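Local coordinates for galactan 1,3-beta-galactosidase (Phanerochaete chrysosporium, PDB 7BYS), which probably cleaves beta-1,3-galactan from the chain end as a family 43 glycoside hydrolase, with a calcium-containing carbohydrate-binding module attached, at residues 357-371 with 410-424. Numbering follows the deposited sequence. Where two conformers were deposited one is given.
Sequences LYFANGDSTYRNVTV and FGSGQSNYAADLDKI. With CA (calcium ion), chain F; NAG (2-acetamido-2-deoxy-beta-D-glucopyranose), chain E.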
loop_
_atom_site.group_PDB
_atom_site.type_symbol
_atom_site.label_atom_id
_atom_site.label_comp_id
_atom_site.label_asym_id
_atom_site.label_seq_id
_atom_site.Cartn_x
_atom_site.Cartn_y
_atom_site.Cartn_z
ATOM N N LEU A 357 11.811 0.220 13.336
ATOM C CA LEU A 357 12.426 1.457 13.806
ATOM C C LEU A 357 11.361 2.550 13.798
ATOM O O LEU A 357 10.847 2.908 12.733
ATOM C CB LEU A 357 13.608 1.850 12.919
ATOM C CG LEU A 357 14.619 0.767 12.536
ATOM C CD1 LEU A 357 15.731 1.366 11.674
ATOM C CD2 LEU A 357 15.179 0.086 13.764
ATOM N N TYR A 358 11.016 3.052 14.985
ATOM C CA TYR A 358 10.040 4.129 15.131
ATOM C C TYR A 358 10.789 5.453 15.188
ATOM O O TYR A 358 11.641 5.658 16.061
ATOM C CB TYR A 358 9.200 3.927 16.388
ATOM C CG TYR A 358 8.158 2.852 16.240
ATOM C CD1 TYR A 358 8.511 1.504 16.168
ATOM C CD2 TYR A 358 6.812 3.186 16.172
ATOM C CE1 TYR A 358 7.536 0.519 16.003
ATOM C CE2 TYR A 358 5.841 2.213 16.020
ATOM C CZ TYR A 358 6.215 0.893 15.928
ATOM O OH TYR A 358 5.224 -0.054 15.776
ATOM N N PHE A 359 10.486 6.352 14.261
ATOM C CA PHE A 359 11.256 7.578 14.113
ATOM C C PHE A 359 10.317 8.709 13.705
ATOM O O PHE A 359 9.200 8.478 13.231
ATOM C CB PHE A 359 12.336 7.404 13.031
ATOM C CG PHE A 359 11.752 7.220 11.661
ATOM C CD1 PHE A 359 11.480 8.318 10.860
ATOM C CD2 PHE A 359 11.390 5.953 11.215
ATOM C CE1 PHE A 359 10.897 8.157 9.621
ATOM C CE2 PHE A 359 10.809 5.782 9.973
ATOM C CZ PHE A 359 10.559 6.888 9.177
ATOM N N ALA A 360 10.784 9.940 13.873
ATOM C CA ALA A 360 10.111 11.115 13.339
ATOM C C ALA A 360 11.066 11.815 12.387
ATOM O O ALA A 360 12.251 11.972 12.692
ATOM C CB ALA A 360 9.699 12.072 14.466
ATOM N N ASN A 361 10.562 12.224 11.231
ATOM C CA ASN A 361 11.374 12.936 10.243
ATOM C C ASN A 361 10.521 14.090 9.731
ATOM O O ASN A 361 9.657 13.893 8.870
ATOM C CB ASN A 361 11.790 12.004 9.112
ATOM C CG ASN A 361 12.475 12.730 7.966
ATOM O OD1 ASN A 361 12.849 13.901 8.077
ATOM N ND2 ASN A 361 12.645 12.033 6.855
ATOM N N GLY A 362 10.772 15.292 10.249
ATOM C CA GLY A 362 9.987 16.440 9.846
ATOM C C GLY A 362 10.390 17.099 8.548
ATOM O O GLY A 362 9.814 18.136 8.195
ATOM N N ASP A 363 11.344 16.525 7.818
ATOM C CA ASP A 363 11.733 17.059 6.524
ATOM C C ASP A 363 10.639 16.790 5.503
ATOM O O ASP A 363 9.763 15.944 5.700
ATOM C CB ASP A 363 12.999 16.364 6.005
ATOM C CG ASP A 363 14.237 16.664 6.817
ATOM O OD1 ASP A 363 14.164 17.454 7.780
ATOM O OD2 ASP A 363 15.312 16.111 6.464
ATOM N N SER A 364 10.719 17.493 4.374
ATOM C CA SER A 364 9.864 17.142 3.250
ATOM C C SER A 364 10.428 15.972 2.462
ATOM O O SER A 364 9.757 15.466 1.559
ATOM C CB SER A 364 9.720 18.336 2.306
ATOM O OG SER A 364 10.994 18.784 1.883
ATOM N N THR A 365 11.645 15.539 2.794
ATOM C CA THR A 365 12.407 14.556 2.047
ATOM C C THR A 365 12.865 13.451 2.995
ATOM O O THR A 365 12.788 13.574 4.221
ATOM C CB THR A 365 13.614 15.216 1.356
ATOM O OG1 THR A 365 14.306 16.051 2.292
ATOM C CG2 THR A 365 13.147 16.080 0.182
ATOM N N TYR A 366 13.345 12.361 2.402
ATOM C CA TYR A 366 13.784 11.206 3.170
ATOM C C TYR A 366 15.095 11.496 3.888
ATOM O O TYR A 366 15.919 12.296 3.441
ATOM C CB TYR A 366 14.064 10.035 2.232
ATOM C CG TYR A 366 12.867 9.208 1.845
ATOM C CD1 TYR A 366 11.675 9.802 1.460
ATOM C CD2 TYR A 366 12.930 7.823 1.877
ATOM C CE1 TYR A 366 10.578 9.032 1.096
ATOM C CE2 TYR A 366 11.845 7.043 1.514
ATOM C CZ TYR A 366 10.674 7.651 1.134
ATOM O OH TYR A 366 9.595 6.857 0.782
ATOM N N ARG A 367 15.281 10.822 5.013
ATOM C CA ARG A 367 16.582 10.657 5.642
ATOM C C ARG A 367 16.926 9.171 5.615
ATOM O O ARG A 367 16.198 8.355 5.048
ATOM C CB ARG A 367 16.554 11.206 7.070
ATOM C CG ARG A 367 16.316 12.701 7.129
ATOM C CD ARG A 367 16.558 13.209 8.527
ATOM N NE ARG A 367 16.248 14.630 8.641
ATOM C CZ ARG A 367 16.602 15.390 9.669
ATOM N NH1 ARG A 367 17.306 14.880 10.676
ATOM N NH2 ARG A 367 16.259 16.671 9.687
ATOM N N ASN A 368 18.043 8.812 6.235
ATOM C CA ASN A 368 18.349 7.403 6.446
ATOM C C ASN A 368 19.185 7.282 7.703
ATOM O O ASN A 368 19.669 8.273 8.248
ATOM C CB ASN A 368 19.100 6.807 5.263
ATOM C CG ASN A 368 20.018 7.784 4.675
ATOM O OD1 ASN A 368 21.033 8.120 5.279
ATOM N ND2 ASN A 368 19.667 8.295 3.503
ATOM N N VAL A 369 19.339 6.046 8.160
ATOM C CA VAL A 369 20.066 5.763 9.391
ATOM C C VAL A 369 20.900 4.508 9.169
ATOM O O VAL A 369 20.431 3.533 8.574
ATOM C CB VAL A 369 19.115 5.644 10.607
ATOM C CG1 VAL A 369 18.194 4.425 10.487
ATOM C CG2 VAL A 369 19.923 5.624 11.926
ATOM N N THR A 370 22.151 4.545 9.619
ATOM C CA THR A 370 22.976 3.344 9.618
ATOM C C THR A 370 22.641 2.490 10.836
ATOM O O THR A 370 22.395 3.005 11.933
ATOM C CB THR A 370 24.462 3.711 9.674
ATOM O OG1 THR A 370 24.717 4.436 10.880
ATOM C CG2 THR A 370 24.870 4.543 8.467
ATOM N N VAL A 371 22.641 1.172 10.638
ATOM C CA VAL A 371 22.308 0.206 11.680
ATOM C C VAL A 371 23.397 -0.862 11.695
ATOM O O VAL A 371 23.658 -1.508 10.670
ATOM C CB VAL A 371 20.924 -0.436 11.458
ATOM C CG1 VAL A 371 20.589 -1.387 12.592
ATOM C CG2 VAL A 371 19.836 0.632 11.324
ATOM N N PHE A 410 22.976 2.919 16.114
ATOM C CA PHE A 410 22.343 3.748 15.093
ATOM C C PHE A 410 23.134 5.033 14.895
ATOM O O PHE A 410 23.513 5.692 15.870
ATOM C CB PHE A 410 20.913 4.101 15.509
ATOM C CG PHE A 410 20.033 2.908 15.683
ATOM C CD1 PHE A 410 19.314 2.413 14.603
ATOM C CD2 PHE A 410 19.912 2.283 16.916
ATOM C CE1 PHE A 410 18.494 1.300 14.749
ATOM C CE2 PHE A 410 19.098 1.175 17.063
ATOM C CZ PHE A 410 18.388 0.684 15.977
ATOM N N GLY A 411 23.378 5.378 13.631
ATOM C CA GLY A 411 23.917 6.668 13.266
ATOM C C GLY A 411 25.420 6.744 13.130
ATOM O O GLY A 411 25.932 7.828 12.834
ATOM N N SER A 412 26.143 5.646 13.342
ATOM C CA SER A 412 27.585 5.678 13.150
ATOM C C SER A 412 27.925 5.833 11.677
ATOM O O SER A 412 27.218 5.338 10.795
ATOM C CB SER A 412 28.228 4.412 13.718
ATOM O OG SER A 412 27.878 3.260 12.973
ATOM N N GLY A 413 29.012 6.557 11.417
ATOM C CA GLY A 413 29.586 6.615 10.085
ATOM C C GLY A 413 28.689 7.183 9.012
ATOM O O GLY A 413 28.745 6.726 7.867
ATOM N N GLN A 414 27.851 8.156 9.345
ATOM C CA GLN A 414 27.090 8.866 8.327
ATOM C C GLN A 414 27.282 10.362 8.509
ATOM O O GLN A 414 27.209 10.876 9.631
ATOM C CB GLN A 414 25.604 8.468 8.307
ATOM C CG GLN A 414 24.848 8.750 9.578
ATOM C CD GLN A 414 23.390 8.281 9.507
ATOM O OE1 GLN A 414 23.012 7.286 10.128
ATOM N NE2 GLN A 414 22.570 9.003 8.741
ATOM N N SER A 415 27.552 11.046 7.396
ATOM C CA SER A 415 27.773 12.484 7.401
ATOM C C SER A 415 26.481 13.258 7.613
ATOM O O SER A 415 26.494 14.330 8.229
ATOM C CB SER A 415 28.405 12.893 6.067
ATOM O OG SER A 415 28.935 14.201 6.141
ATOM N N ASN A 416 25.369 12.735 7.107
ATOM C CA ASN A 416 24.071 13.376 7.208
ATOM C C ASN A 416 23.396 13.018 8.529
ATOM O O ASN A 416 23.675 11.983 9.141
ATOM C CB ASN A 416 23.179 12.907 6.057
ATOM C CG ASN A 416 23.095 11.379 5.963
ATOM O OD1 ASN A 416 24.111 10.688 5.929
ATOM N ND2 ASN A 416 21.878 10.854 5.915
ATOM N N TYR A 417 22.488 13.887 8.968
ATOM C CA TYR A 417 21.667 13.579 10.131
ATOM C C TYR A 417 20.604 12.542 9.775
ATOM O O TYR A 417 19.905 12.664 8.760
ATOM C CB TYR A 417 20.978 14.841 10.637
ATOM C CG TYR A 417 21.887 15.781 11.388
ATOM C CD1 TYR A 417 22.333 15.472 12.664
ATOM C CD2 TYR A 417 22.298 16.977 10.821
ATOM C CE1 TYR A 417 23.166 16.334 13.357
ATOM C CE2 TYR A 417 23.129 17.846 11.509
ATOM C CZ TYR A 417 23.559 17.518 12.773
ATOM O OH TYR A 417 24.386 18.383 13.456
ATOM N N ALA A 418 20.481 11.520 10.623
ATOM C CA ALA A 418 19.389 10.564 10.531
ATOM C C ALA A 418 18.120 11.185 11.098
ATOM O O ALA A 418 18.128 12.289 11.643
ATOM C CB ALA A 418 19.723 9.293 11.320
ATOM N N ALA A 419 17.010 10.464 10.970
ATOM C CA ALA A 419 15.804 10.925 11.636
ATOM C C ALA A 419 15.913 10.714 13.145
ATOM O O ALA A 419 16.770 9.978 13.639
ATOM C CB ALA A 419 14.564 10.196 11.098
ATOM N N ASP A 420 15.043 11.392 13.883
ATOM C CA ASP A 420 14.995 11.223 15.330
ATOM C C ASP A 420 14.410 9.861 15.684
ATOM O O ASP A 420 13.327 9.499 15.211
ATOM C CB ASP A 420 14.159 12.335 15.965
ATOM C CG ASP A 420 14.761 13.711 15.757
ATOM O OD1 ASP A 420 15.976 13.799 15.504
ATOM O OD2 ASP A 420 14.009 14.710 15.856
ATOM N N LEU A 421 15.103 9.109 16.537
ATOM C CA LEU A 421 14.718 7.734 16.844
ATOM C C LEU A 421 13.952 7.683 18.160
ATOM O O LEU A 421 14.470 8.086 19.206
ATOM C CB LEU A 421 15.953 6.836 16.905
ATOM C CG LEU A 421 15.668 5.330 16.973
ATOM C CD1 LEU A 421 15.031 4.799 15.678
ATOM C CD2 LEU A 421 16.953 4.563 17.279
ATOM N N ASP A 422 12.716 7.180 18.103
ATOM C CA ASP A 422 11.824 7.096 19.252
ATOM C C ASP A 422 12.036 5.803 20.026
ATOM O O ASP A 422 12.250 5.834 21.243
ATOM C CB ASP A 422 10.371 7.175 18.754
ATOM C CG ASP A 422 9.358 7.166 19.869
ATOM O OD1 ASP A 422 9.735 7.209 21.051
ATOM O OD2 ASP A 422 8.148 7.117 19.554
ATOM N N LYS A 423 11.955 4.669 19.339
ATOM C CA LYS A 423 12.106 3.355 19.948
ATOM C C LYS A 423 12.279 2.353 18.820
ATOM O O LYS A 423 12.129 2.686 17.638
ATOM C CB LYS A 423 10.885 2.971 20.804
ATOM C CG LYS A 423 9.561 2.890 20.039
ATOM C CD LYS A 423 8.489 2.239 20.902
ATOM C CE LYS A 423 7.240 1.944 20.097
ATOM N NZ LYS A 423 6.335 1.039 20.871
ATOM N N ILE A 424 12.601 1.116 19.195
ATOM C CA ILE A 424 12.608 -0.012 18.276
ATOM C C ILE A 424 11.749 -1.113 18.880
ATOM O O ILE A 424 11.581 -1.194 20.099
ATOM C CB ILE A 424 14.031 -0.530 17.929
ATOM C CG1 ILE A 424 14.687 -1.245 19.126
ATOM C CG2 ILE A 424 14.913 0.608 17.420
ATOM C CD1 ILE A 424 16.027 -1.890 18.795
HETATM CA CA CA F . 10.924 7.065 23.035
HETATM C C1 NAG E . 20.439 9.322 2.870
HETATM C C2 NAG E . 20.460 9.235 1.351
HETATM C C3 NAG E . 21.080 10.446 0.745
HETATM C C4 NAG E . 20.420 11.713 1.213
HETATM C C5 NAG E . 20.417 11.807 2.735
HETATM C C6 NAG E . 19.618 13.006 3.151
HETATM C C7 NAG E . 20.590 6.941 0.219
HETATM C C8 NAG E . 21.376 5.684 -0.174
HETATM N N2 NAG E . 21.238 8.012 0.973
HETATM O O3 NAG E . 20.954 10.350 -0.700
HETATM O O4 NAG E . 21.116 12.853 0.704
HETATM O O5 NAG E . 19.815 10.611 3.333
HETATM O O6 NAG E . 19.685 13.138 4.547
HETATM O O7 NAG E . 19.450 7.045 -0.094
HETATM O O HOH W 1 23.841 8.212 4.876
HETATM O O HOH W 2 25.273 2.735 13.183
#
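Y358 and K423 lie alongside each other on one face of an antiparallel strand pair, 357-360 with 420-424. K423 CE sits 4.0 Å from the centroid of the Y358 ring and NZ follows over the same face, 7° off the ring normal, which satisfies both CH-pi and cation-pi criteria; the phenol OH bonds to D288. In the backbone, Y358 O accepts from D422 N (2.8 Å) and weakly from K423 N, so D422 and K423 together face Y358, a classic beta bulge that coincides with D422 binding calcium through both O and OD1. T370 is held by two bonds, one from its backbone and one from its hydroxyl: its N donates to Q414 OE1, while OG1, set between backbone N and carbonyl carbon (chi1 61°), gives its proton to S412 O at 2.7 Å, in the carbonyl plane. The other end of the Q414 amide donates almost straight (173°) from NE2 to N368 O, so this one amide spans the backbone of N368 and T370, on the strand whose N368 ND2 carries the glycan. R367 runs extended past Y417 O, and NH1 meets A418 O at 2.9 Å within the guanidinium plane, while NE and NH2 clasp D363 side-on. With an alanine in place of R367, the D363 carboxylate would probably lose its countercharge and A418 O this donor. Since R367 and D420 both contact beta-D-galactose in another structure of this protein, the salt bridge and carbonyl bond imply a sugar-binding arginine held in place from two directions, in a CBM35-like beta-sandwich.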